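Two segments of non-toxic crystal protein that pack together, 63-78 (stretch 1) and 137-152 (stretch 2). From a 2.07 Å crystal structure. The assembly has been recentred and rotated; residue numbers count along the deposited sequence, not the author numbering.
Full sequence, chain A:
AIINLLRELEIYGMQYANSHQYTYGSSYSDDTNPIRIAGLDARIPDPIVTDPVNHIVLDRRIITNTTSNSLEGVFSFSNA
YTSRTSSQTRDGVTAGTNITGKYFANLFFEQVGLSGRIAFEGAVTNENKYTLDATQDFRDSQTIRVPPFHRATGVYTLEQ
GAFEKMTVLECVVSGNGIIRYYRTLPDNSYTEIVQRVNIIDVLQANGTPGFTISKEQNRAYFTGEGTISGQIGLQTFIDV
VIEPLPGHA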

# COMPACT_ATOMS: atom_id res chain seq x y z
N ILE A 63 17.75 28.47 25.67
CA ILE A 63 19.13 28.81 25.95
C ILE A 63 19.06 30.20 26.54
O ILE A 63 18.67 31.15 25.87
CB ILE A 63 20.01 28.82 24.69
CG1 ILE A 63 20.09 27.39 24.12
CG2 ILE A 63 21.39 29.37 25.03
CD1 ILE A 63 20.95 27.27 22.86
N THR A 64 19.41 30.33 27.82
CA THR A 64 19.34 31.61 28.49
C THR A 64 20.71 32.24 28.70
O THR A 64 21.62 31.59 29.20
CB THR A 64 18.67 31.49 29.85
OG1 THR A 64 17.40 30.85 29.70
CG2 THR A 64 18.49 32.86 30.48
N ASN A 65 20.85 33.51 28.33
CA ASN A 65 22.11 34.21 28.53
C ASN A 65 21.94 35.22 29.65
O ASN A 65 21.35 36.28 29.46
CB ASN A 65 22.56 34.92 27.26
CG ASN A 65 23.82 35.73 27.47
OD1 ASN A 65 24.43 35.69 28.54
ND2 ASN A 65 24.22 36.48 26.45
N THR A 66 22.44 34.87 30.83
CA THR A 66 22.34 35.77 31.97
C THR A 66 23.60 36.62 32.12
O THR A 66 23.86 37.17 33.18
CB THR A 66 22.10 34.99 33.27
OG1 THR A 66 23.26 34.21 33.58
CG2 THR A 66 20.90 34.05 33.11
N THR A 67 24.37 36.73 31.05
CA THR A 67 25.60 37.51 31.09
C THR A 67 25.47 38.86 30.41
O THR A 67 24.44 39.18 29.81
CB THR A 67 26.78 36.78 30.43
OG1 THR A 67 26.63 36.83 29.00
CG2 THR A 67 26.83 35.32 30.88
N SER A 68 26.54 39.64 30.50
CA SER A 68 26.59 40.97 29.90
C SER A 68 27.19 40.85 28.52
O SER A 68 27.32 41.84 27.79
CB SER A 68 27.46 41.90 30.76
OG SER A 68 28.78 41.40 30.83
N ASN A 69 27.58 39.64 28.15
CA ASN A 69 28.17 39.43 26.84
C ASN A 69 27.34 38.51 25.96
O ASN A 69 26.72 37.56 26.44
CB ASN A 69 29.58 38.86 27.00
CG ASN A 69 30.52 39.85 27.68
OD1 ASN A 69 30.78 40.93 27.15
ND2 ASN A 69 31.02 39.47 28.84
N SER A 70 27.33 38.81 24.67
CA SER A 70 26.61 38.03 23.68
C SER A 70 27.27 36.66 23.54
O SER A 70 28.48 36.52 23.73
CB SER A 70 26.64 38.76 22.33
OG SER A 70 26.28 37.90 21.26
N LEU A 71 26.48 35.63 23.23
CA LEU A 71 27.03 34.29 23.08
C LEU A 71 26.31 33.54 21.97
O LEU A 71 25.16 33.83 21.66
CB LEU A 71 26.91 33.51 24.40
CG LEU A 71 25.52 33.19 24.97
CD1 LEU A 71 24.87 32.07 24.17
CD2 LEU A 71 25.67 32.77 26.42
N GLU A 72 27.01 32.59 21.35
CA GLU A 72 26.43 31.80 20.28
C GLU A 72 25.75 30.58 20.89
O GLU A 72 26.30 29.92 21.77
CB GLU A 72 27.51 31.34 19.29
CG GLU A 72 28.21 32.47 18.56
CD GLU A 72 27.25 33.36 17.78
OE1 GLU A 72 26.59 32.85 16.85
OE2 GLU A 72 27.16 34.56 18.12
N GLY A 73 24.55 30.29 20.42
CA GLY A 73 23.82 29.15 20.92
C GLY A 73 23.49 28.25 19.75
O GLY A 73 23.41 28.71 18.61
N VAL A 74 23.32 26.96 20.01
CA VAL A 74 22.98 26.03 18.95
C VAL A 74 21.97 25.02 19.48
O VAL A 74 22.20 24.39 20.52
CB VAL A 74 24.23 25.25 18.44
CG1 VAL A 74 23.81 24.16 17.47
CG2 VAL A 74 25.19 26.20 17.72
N PHE A 75 20.84 24.92 18.79
CA PHE A 75 19.80 23.97 19.14
C PHE A 75 19.97 22.78 18.21
O PHE A 75 19.89 22.92 16.99
CB PHE A 75 18.40 24.57 18.91
CG PHE A 75 18.03 25.65 19.88
CD1 PHE A 75 17.75 25.35 21.20
CD2 PHE A 75 17.95 26.98 19.46
CE1 PHE A 75 17.39 26.35 22.10
CE2 PHE A 75 17.58 27.99 20.35
CZ PHE A 75 17.31 27.67 21.67
N SER A 76 20.23 21.61 18.78
CA SER A 76 20.36 20.41 17.97
C SER A 76 19.19 19.48 18.31
O SER A 76 19.10 18.94 19.42
CB SER A 76 21.68 19.70 18.27
OG SER A 76 21.69 18.43 17.65
N PHE A 77 18.30 19.29 17.34
CA PHE A 77 17.11 18.47 17.52
C PHE A 77 17.17 17.14 16.77
O PHE A 77 17.69 17.04 15.67
CB PHE A 77 15.87 19.23 17.04
CG PHE A 77 15.51 20.41 17.89
CD1 PHE A 77 14.99 20.23 19.17
CD2 PHE A 77 15.65 21.71 17.40
CE1 PHE A 77 14.60 21.33 19.95
CE2 PHE A 77 15.27 22.81 18.17
CZ PHE A 77 14.75 22.62 19.44
N SER A 78 16.58 16.13 17.40
CA SER A 78 16.49 14.79 16.84
C SER A 78 15.21 14.19 17.37
O SER A 78 15.10 13.91 18.56
CB SER A 78 17.68 13.93 17.28
OG SER A 78 17.43 12.57 16.96
N ASP A 137 13.08 9.90 10.91
CA ASP A 137 14.04 10.45 11.87
C ASP A 137 14.39 11.90 11.52
O ASP A 137 15.29 12.16 10.73
CB ASP A 137 15.33 9.62 11.88
CG ASP A 137 15.11 8.18 12.31
OD1 ASP A 137 14.67 7.96 13.45
OD2 ASP A 137 15.38 7.27 11.51
N PHE A 138 13.67 12.84 12.11
CA PHE A 138 13.92 14.24 11.83
C PHE A 138 15.06 14.78 12.69
O PHE A 138 15.01 14.73 13.92
CB PHE A 138 12.64 15.06 12.06
CG PHE A 138 11.51 14.67 11.16
CD1 PHE A 138 11.56 14.94 9.80
CD2 PHE A 138 10.40 13.99 11.67
CE1 PHE A 138 10.53 14.55 8.95
CE2 PHE A 138 9.36 13.60 10.83
CZ PHE A 138 9.42 13.87 9.46
N ARG A 139 16.09 15.28 12.02
CA ARG A 139 17.25 15.84 12.68
C ARG A 139 17.50 17.22 12.08
O ARG A 139 17.61 17.36 10.86
CB ARG A 139 18.49 14.96 12.45
CG ARG A 139 18.38 13.52 12.96
CD ARG A 139 19.74 12.83 12.91
NE ARG A 139 19.69 11.42 13.29
CZ ARG A 139 19.18 10.45 12.53
NH1 ARG A 139 19.16 9.20 12.95
NH2 ARG A 139 18.68 10.75 11.33
N ASP A 140 17.59 18.23 12.94
CA ASP A 140 17.84 19.60 12.50
C ASP A 140 18.55 20.37 13.59
O ASP A 140 18.47 20.01 14.77
CB ASP A 140 16.52 20.30 12.14
CG ASP A 140 15.89 19.76 10.87
OD1 ASP A 140 16.42 20.04 9.78
OD2 ASP A 140 14.88 19.05 10.96
N SER A 141 19.24 21.43 13.20
CA SER A 141 19.94 22.26 14.16
C SER A 141 19.77 23.70 13.76
O SER A 141 19.40 24.00 12.62
CB SER A 141 21.42 21.90 14.22
OG SER A 141 22.09 22.34 13.04
N GLN A 142 20.03 24.61 14.69
CA GLN A 142 19.90 26.03 14.42
C GLN A 142 20.84 26.83 15.31
O GLN A 142 20.80 26.70 16.54
CB GLN A 142 18.47 26.49 14.67
CG GLN A 142 18.27 28.01 14.62
CD GLN A 142 18.37 28.55 13.21
OE1 GLN A 142 17.57 28.21 12.35
NE2 GLN A 142 19.36 29.41 12.97
N THR A 143 21.67 27.66 14.70
CA THR A 143 22.60 28.49 15.44
C THR A 143 21.94 29.83 15.66
O THR A 143 21.22 30.33 14.79
CB THR A 143 23.91 28.67 14.67
OG1 THR A 143 24.43 27.37 14.35
CG2 THR A 143 24.93 29.41 15.53
N ILE A 144 22.18 30.43 16.81
CA ILE A 144 21.57 31.70 17.15
C ILE A 144 22.50 32.54 18.01
O ILE A 144 23.31 32.00 18.76
CB ILE A 144 20.26 31.45 17.96
CG1 ILE A 144 19.53 32.77 18.19
CG2 ILE A 144 20.59 30.79 19.30
CD1 ILE A 144 19.01 33.39 16.92
N ARG A 145 22.38 33.85 17.89
CA ARG A 145 23.20 34.73 18.70
C ARG A 145 22.29 35.25 19.79
O ARG A 145 21.31 35.94 19.52
CB ARG A 145 23.75 35.89 17.88
CG ARG A 145 24.55 36.89 18.71
CD ARG A 145 25.28 37.90 17.84
NE ARG A 145 26.28 37.26 17.00
CZ ARG A 145 27.13 37.91 16.20
NH1 ARG A 145 27.09 39.24 16.14
NH2 ARG A 145 28.01 37.24 15.48
N VAL A 146 22.61 34.90 21.03
CA VAL A 146 21.78 35.34 22.14
C VAL A 146 22.39 36.56 22.80
O VAL A 146 23.43 36.48 23.45
CB VAL A 146 21.63 34.25 23.21
CG1 VAL A 146 20.61 34.69 24.24
CG2 VAL A 146 21.22 32.94 22.55
N PRO A 147 21.73 37.72 22.64
CA PRO A 147 22.17 38.99 23.21
C PRO A 147 22.23 38.95 24.73
O PRO A 147 21.53 38.16 25.36
CB PRO A 147 21.13 39.98 22.71
CG PRO A 147 20.64 39.34 21.42
CD PRO A 147 20.51 37.91 21.83
N PRO A 148 23.06 39.81 25.33
CA PRO A 148 23.18 39.85 26.79
C PRO A 148 21.82 39.97 27.46
O PRO A 148 20.93 40.67 26.96
CB PRO A 148 24.04 41.10 27.01
CG PRO A 148 24.95 41.07 25.82
CD PRO A 148 23.99 40.76 24.69
N PHE A 149 21.65 39.27 28.57
CA PHE A 149 20.40 39.31 29.32
C PHE A 149 19.14 39.02 28.49
O PHE A 149 18.10 39.66 28.67
CB PHE A 149 20.28 40.66 30.02
CG PHE A 149 21.41 40.94 30.98
CD1 PHE A 149 21.46 40.32 32.23
CD2 PHE A 149 22.44 41.82 30.63
CE1 PHE A 149 22.51 40.57 33.11
CE2 PHE A 149 23.50 42.08 31.51
CZ PHE A 149 23.53 41.45 32.75
N HIS A 150 19.26 38.04 27.60
CA HIS A 150 18.16 37.60 26.74
C HIS A 150 18.04 36.08 26.82
O HIS A 150 18.96 35.39 27.28
CB HIS A 150 18.44 37.97 25.28
CG HIS A 150 18.08 39.37 24.91
ND1 HIS A 150 18.68 40.47 25.48
CD2 HIS A 150 17.18 39.85 24.01
CE1 HIS A 150 18.17 41.57 24.94
NE2 HIS A 150 17.26 41.22 24.05
N ARG A 151 16.91 35.55 26.38
CA ARG A 151 16.72 34.10 26.36
C ARG A 151 16.27 33.76 24.95
O ARG A 151 15.54 34.54 24.31
CB ARG A 151 15.66 33.65 27.36
CG ARG A 151 14.22 33.86 26.91
CD ARG A 151 13.24 32.98 27.68
NE ARG A 151 13.22 33.29 29.10
CZ ARG A 151 12.81 34.46 29.59
NH1 ARG A 151 12.38 35.42 28.78
NH2 ARG A 151 12.84 34.67 30.90
N ALA A 152 16.71 32.61 24.45
CA ALA A 152 16.32 32.15 23.12
C ALA A 152 15.49 30.90 23.29
O ALA A 152 15.90 29.94 23.95
CB ALA A 152 17.55 31.86 22.27
O HOH W 1 15.10 31.65 30.66
O HOH W 2 15.94 11.45 14.63

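The two stretches run antiparallel, pairing as neighbouring β-strands in two sections. In the longer one, strand 71-78 lies against strand 137-146, their axes 4.5 Å apart at closest approach and 155° between their directions. Hydrogen-bonded pairs, Leu71 with Val146, Gly73 with Ile144, Phe75 with Gln142 and Phe77 with Asp140, alternate with non-hydrogen-bonded ones. Each of these four pairs is joined by two backbone bonds, among the shortest Gly73 N to Ile144 O and Phe77 N to Asp140 O, both 2.7 Å. At the non-hydrogen-bonded pairs, where the CA atoms come closer together, CA-H...O contacts add to the bonding, as from Val74 CA to Gln142 O (3.3 Å). The shorter section closes with Ile63 N to Ala152 O (2.9 Å) and Ala152 N to Ile63 O (2.8 Å).

The sections are separated by loop 66-70 and a type II turn from Pro147 to His150. Asn65 ties these together: its ND2 donates to Val146 O (3.1 Å) and to Asn69 O (2.7 Å), while OD1 accepts from Thr67 N (2.7 Å). Thus one amide both braces its own loop and fastens it to the opposing strand. Nearby, Thr67 O lies over one face of the Phe149 ring and receives a weak bond from Phe149 N (3.1 Å).

Strand alternation sorts the side chains. On the face bearing Phe75 and Val146, apolar groups gather: Leu71 CD1 approaches Val146 CB (4.0 Å), and Phe75 reaches Ile144 (CE2 to CG2, 4.2 Å) and Ala152 (CZ to CB, 4.2 Å). Gly73 leaves room here; a CB would sit 3.0 Å from Ile63 CD1.

The other face is mostly polar and largely exposed, though Val74 also lies on it, its CG2 3.6 Å from Thr143 OG1. Glu72 OE2 meets Arg145 NE at 3.1 Å, a salt bridge along the edge of the guanidinium. Farther along, a water bridges Thr64 OG1 (2.6 Å) and Arg151 NE (2.9 Å), accepting from the arginine.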